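Local coordinates for ketol-acid reductoisomerase (PDB 4XDY), which catalyses the magnesium-dependent methyl migration and NADH-preferring reduction of (S)-2-acetolactate to (R)-2,3-dihydroxy-isovalerate in branched-chain amino acid biosynthesis, at the interface of chains A and B. Sequence-based numbering; all coordinates share one arbitrary frame. Chains: chain A/B, Ketol-acid reductoisomerase.

Contact 1: the interface of chains A and B. Residues chain A 200-201, 278-279, 282; chain B 266, 269-270.
B:Ile270 pushes its ethyl branch between two helices of chain A. This is an apolar part of the homodimer interface, and B:Ile270 buries 66 Å² here. Its CG1 methylene lies 3.7 Å from the thiol sulfur SG of A:Cys201, with the terminal methyl CD1 about as close to that sulfur. CD1 also rests on the backbone of A:Lys278, 3.6 Å from the carbonyl oxygen O of that residue. The methyl of A:Ala282, CB, closes over CD1 at 3.9 Å. In B:Ile270, CG1 lies anti to the carbonyl carbon (chi1 -55°), and a bend at chi2 (-54°) brings CD1 to the A:Lys278 backbone. The second branch, CG2, turns to the side chain of A:Met279 and meets its CG at 3.9 Å. These two side chains cross at about a right angle.

B:Val266 makes the second apolar group. Both of its methyls lie against the stretched side chain of A:Gln200. CG2 comes 3.6 Å from the amide oxygen OE1 of A:Gln200, and CG1 also touches the A:Ala282 methyl. The glutamine thus offers mainly its flank to the valine.

A third group pairs an aliphatic chain with a backbone carbonyl. The methylenes of A:Lys278 curl round the carbonyl oxygen O of B:Gln269, with CD at 3.4 Å. The bend at chi2 (-74°) carries the lysine chain round this oxygen, and CB, CG and CE lie close to it as well.

The end of B helix 257-270 therefore packs against A helices 188-203 and 273-287, all of them in the C-terminal knotted domain.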
loop_
_atom_site.group_PDB
_atom_site.type_symbol
_atom_site.label_atom_id
_atom_site.label_comp_id
_atom_site.label_asym_id
_atom_site.label_seq_id
_atom_site.Cartn_x
_atom_site.Cartn_y
_atom_site.Cartn_z
ATOM N N GLN A 200 9.971 3.195 11.404
ATOM C CA GLN A 200 10.608 1.999 11.953
ATOM C C GLN A 200 9.627 0.810 12.032
ATOM O O GLN A 200 9.978 -0.329 11.685
ATOM C CB GLN A 200 11.179 2.287 13.322
ATOM C CG GLN A 200 12.454 3.068 13.242
ATOM C CD GLN A 200 12.904 3.633 14.556
ATOM O OE1 GLN A 200 12.562 3.127 15.621
ATOM N NE2 GLN A 200 13.701 4.742 14.518
ATOM N N CYS A 201 8.482 1.063 12.605
ATOM C CA CYS A 201 7.609 0.009 13.109
ATOM C C CYS A 201 6.482 -0.340 12.126
ATOM O O CYS A 201 5.868 -1.398 12.300
ATOM C CB CYS A 201 7.049 0.359 14.460
ATOM S SG CYS A 201 8.384 0.503 15.701
ATOM N N LYS A 278 6.712 -5.004 21.445
ATOM C CA LYS A 278 7.962 -4.629 20.773
ATOM C C LYS A 278 7.840 -3.174 20.278
ATOM O O LYS A 278 8.768 -2.351 20.424
ATOM C CB LYS A 278 8.271 -5.568 19.626
ATOM C CG LYS A 278 8.660 -7.001 20.069
ATOM C CD LYS A 278 10.078 -7.000 20.651
ATOM C CE LYS A 278 10.680 -8.409 20.584
ATOM N NZ LYS A 278 10.133 -9.192 21.708
ATOM N N MET A 279 6.682 -2.859 19.750
ATOM C CA MET A 279 6.421 -1.466 19.283
ATOM C C MET A 279 6.545 -0.438 20.401
ATOM O O MET A 279 7.142 0.620 20.223
ATOM C CB MET A 279 5.047 -1.358 18.624
ATOM C CG MET A 279 4.947 -2.049 17.279
ATOM S SD MET A 279 3.273 -1.755 16.625
ATOM C CE MET A 279 3.402 -2.257 14.892
ATOM N N ALA A 282 10.228 -0.011 21.106
ATOM C CA ALA A 282 10.851 0.794 20.049
ATOM C C ALA A 282 10.495 2.313 20.220
ATOM O O ALA A 282 11.359 3.229 20.050
ATOM C CB ALA A 282 10.476 0.282 18.654
ATOM N N VAL B 266 15.438 -1.607 13.113
ATOM C CA VAL B 266 14.332 -1.811 14.004
ATOM C C VAL B 266 13.191 -2.678 13.440
ATOM O O VAL B 266 12.510 -3.359 14.196
ATOM C CB VAL B 266 13.774 -0.433 14.449
ATOM C CG1 VAL B 266 12.616 -0.582 15.424
ATOM C CG2 VAL B 266 14.869 0.453 15.039
ATOM N N GLN B 269 13.002 -6.155 14.590
ATOM C CA GLN B 269 12.745 -6.253 16.047
ATOM C C GLN B 269 11.258 -6.255 16.314
ATOM O O GLN B 269 10.792 -6.787 17.326
ATOM C CB GLN B 269 13.430 -5.136 16.823
ATOM C CG GLN B 269 14.917 -4.940 16.593
ATOM C CD GLN B 269 15.541 -3.932 17.582
ATOM O OE1 GLN B 269 15.426 -2.699 17.472
ATOM N NE2 GLN B 269 16.210 -4.464 18.528
ATOM N N ILE B 270 10.497 -5.656 15.408
ATOM C CA ILE B 270 9.068 -5.631 15.505
ATOM C C ILE B 270 8.432 -6.879 14.915
ATOM O O ILE B 270 7.548 -7.519 15.540
ATOM C CB ILE B 270 8.498 -4.341 14.787
ATOM C CG1 ILE B 270 9.156 -3.053 15.349
ATOM C CG2 ILE B 270 7.009 -4.253 14.848
ATOM C CD1 ILE B 270 9.059 -2.914 16.881
#

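Contact 2: the interface of chains A and B. Residues chain A 204, 208-209, 313; chain B 248, 251, 263-264.
A:Val208 fits its two methyls among four side chains of chain B and buries 72 Å². Its CG2 meets the methyl CE of B:Met251 tip to tip at 3.4 Å, a tight contact. The same methyl lies 3.8 Å from the thioether sulfur SD of B:Met263, whose chain crosses the valine at about a right angle. CG1 points the other way, anti to the backbone N (chi1 168°). There it touches CD1 of B:Ile248 at 3.8 Å and CH2 at the rim of the B:Trp264 indole. A:Cys204 extends this apolar group, with its CB 3.9 Å from SD of B:Met263.

The six-membered ring of B:Trp264 meets two more residues of chain A at its rim. Its CZ2 touches CB of A:Met313 at 3.8 Å, although that methionine is poorly ordered. The carboxylate oxygen OE2 of A:Glu209 lies beside the CE3-CZ3 bond, and the plane of this carboxylate stands 84° from that of the indole. An alanine in place of B:Trp264 would probably leave a gap beside A:Val208 CG1 and A:Met313 CB and deprive the A:Glu209 carboxylate of its ring neighbour.

Further out, a water links the subunits. It lies 2.8 Å from OE2 of A:Glu209 and 2.7 Å from the carbonyl oxygen O of B:Met263, and it also reaches the B:Trp264 carbonyl. This bridge may help to hold the carboxylate beside the ring. Within chain B, the methyl CE of B:Met263 lies over one indole face near its rim, 3.5 Å above the plane. It is on the same side as A:Val208 CG1 and may help to fix the ring's tilt.

A helices 205-220 and 304-315, with the loop at A:Cys204, here meet B helices 225-254 and 257-270, within the two C-terminal knotted domains.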
loop_
_atom_site.group_PDB
_atom_site.type_symbol
_atom_site.label_atom_id
_atom_site.label_comp_id
_atom_site.label_asym_id
_atom_site.label_seq_id
_atom_site.Cartn_x
_atom_site.Cartn_y
_atom_site.Cartn_z
ATOM N N CYS A 204 7.965 1.331 7.024
ATOM C CA CYS A 204 9.145 0.865 6.286
ATOM C C CYS A 204 9.600 -0.456 6.986
ATOM O O CYS A 204 9.547 -1.500 6.374
ATOM C CB CYS A 204 10.244 1.904 6.266
ATOM S SG CYS A 204 9.695 3.491 5.556
ATOM N N VAL A 208 8.082 -3.871 5.296
ATOM C CA VAL A 208 9.034 -4.653 4.492
ATOM C C VAL A 208 9.275 -6.011 5.165
ATOM O O VAL A 208 9.270 -7.047 4.477
ATOM C CB VAL A 208 10.328 -3.847 4.258
ATOM C CG1 VAL A 208 11.403 -4.782 3.700
ATOM C CG2 VAL A 208 9.995 -2.649 3.340
ATOM N N GLU A 209 9.364 -6.041 6.480
ATOM C CA GLU A 209 9.535 -7.308 7.212
ATOM C C GLU A 209 8.298 -8.176 7.136
ATOM O O GLU A 209 8.426 -9.396 7.013
ATOM C CB GLU A 209 9.961 -7.075 8.640
ATOM C CG GLU A 209 11.296 -6.367 8.706
ATOM C CD GLU A 209 12.519 -7.229 8.258
ATOM O OE1 GLU A 209 12.356 -8.456 8.031
ATOM O OE2 GLU A 209 13.628 -6.658 8.143
ATOM N N MET A 313 19.774 -6.729 0.988
ATOM C CA MET A 313 18.409 -6.396 0.405
ATOM C C MET A 313 18.444 -6.700 -1.089
ATOM O O MET A 313 17.561 -7.352 -1.600
ATOM C CB MET A 313 18.030 -4.855 0.607
ATOM C CG MET A 313 17.174 -4.058 -0.496
ATOM S SD MET A 313 16.963 -2.184 -0.522
ATOM C CE MET A 313 18.432 -1.692 -1.420
ATOM N N ILE B 248 11.694 -2.783 -3.008
ATOM C CA ILE B 248 12.281 -2.192 -1.820
ATOM C C ILE B 248 13.373 -1.249 -2.220
ATOM O O ILE B 248 13.588 -0.249 -1.541
ATOM C CB ILE B 248 12.798 -3.235 -0.806
ATOM C CG1 ILE B 248 11.655 -4.177 -0.356
ATOM C CG2 ILE B 248 13.400 -2.567 0.418
ATOM C CD1 ILE B 248 12.157 -5.564 0.106
ATOM N N MET B 251 11.836 2.170 -3.007
ATOM C CA MET B 251 11.337 2.755 -1.742
ATOM C C MET B 251 12.482 3.247 -0.827
ATOM O O MET B 251 12.474 4.392 -0.306
ATOM C CB MET B 251 10.400 1.812 -1.043
ATOM C CG MET B 251 9.682 2.477 0.144
ATOM S SD MET B 251 10.525 2.227 1.695
ATOM C CE MET B 251 10.142 0.529 2.066
ATOM N N MET B 263 14.535 1.291 9.272
ATOM C CA MET B 263 13.882 0.160 8.645
ATOM C C MET B 263 14.666 -1.141 8.947
ATOM O O MET B 263 14.100 -2.175 9.395
ATOM C CB MET B 263 13.818 0.380 7.164
ATOM C CG MET B 263 13.333 -0.850 6.339
ATOM S SD MET B 263 12.814 -0.526 4.632
ATOM C CE MET B 263 14.324 0.110 3.943
ATOM N N TRP B 264 15.987 -1.050 8.713
ATOM C CA TRP B 264 16.822 -2.230 8.887
ATOM C C TRP B 264 17.218 -2.474 10.293
ATOM O O TRP B 264 17.445 -3.654 10.652
ATOM C CB TRP B 264 18.050 -2.217 7.960
ATOM C CG TRP B 264 17.688 -2.250 6.522
ATOM C CD1 TRP B 264 18.146 -1.393 5.586
ATOM C CD2 TRP B 264 16.829 -3.159 5.820
ATOM N NE1 TRP B 264 17.601 -1.631 4.420
ATOM C CE2 TRP B 264 16.819 -2.742 4.501
ATOM C CE3 TRP B 264 16.074 -4.277 6.184
ATOM C CZ2 TRP B 264 16.124 -3.382 3.501
ATOM C CZ3 TRP B 264 15.326 -4.905 5.157
ATOM C CH2 TRP B 264 15.357 -4.443 3.862
HETATM O O HOH W 1 14.624 -4.754 9.867
#

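Contact 1 and contact 2 are neighbouring parts of one dimer interface, with the centres of their C-alpha atoms about 13 Å apart. B helix 257-270 gives its middle to contact 2 and its C-terminal end to contact 1. On chain A, helix 188-203 of contact 1 leads through A:Cys204 into helix 205-220 of contact 2. Two-fold symmetry repeats both patches. Their centres lie about 15 and 17 Å from A:His112, the predicted active-site residue. Helix 188-203 also carries the magnesium ligands A:Asp195 and A:Glu199, and A:Cys204 lines the n-hydroxy-n-isopropyloxamic acid pocket. Dimer packing may therefore help to position the active site.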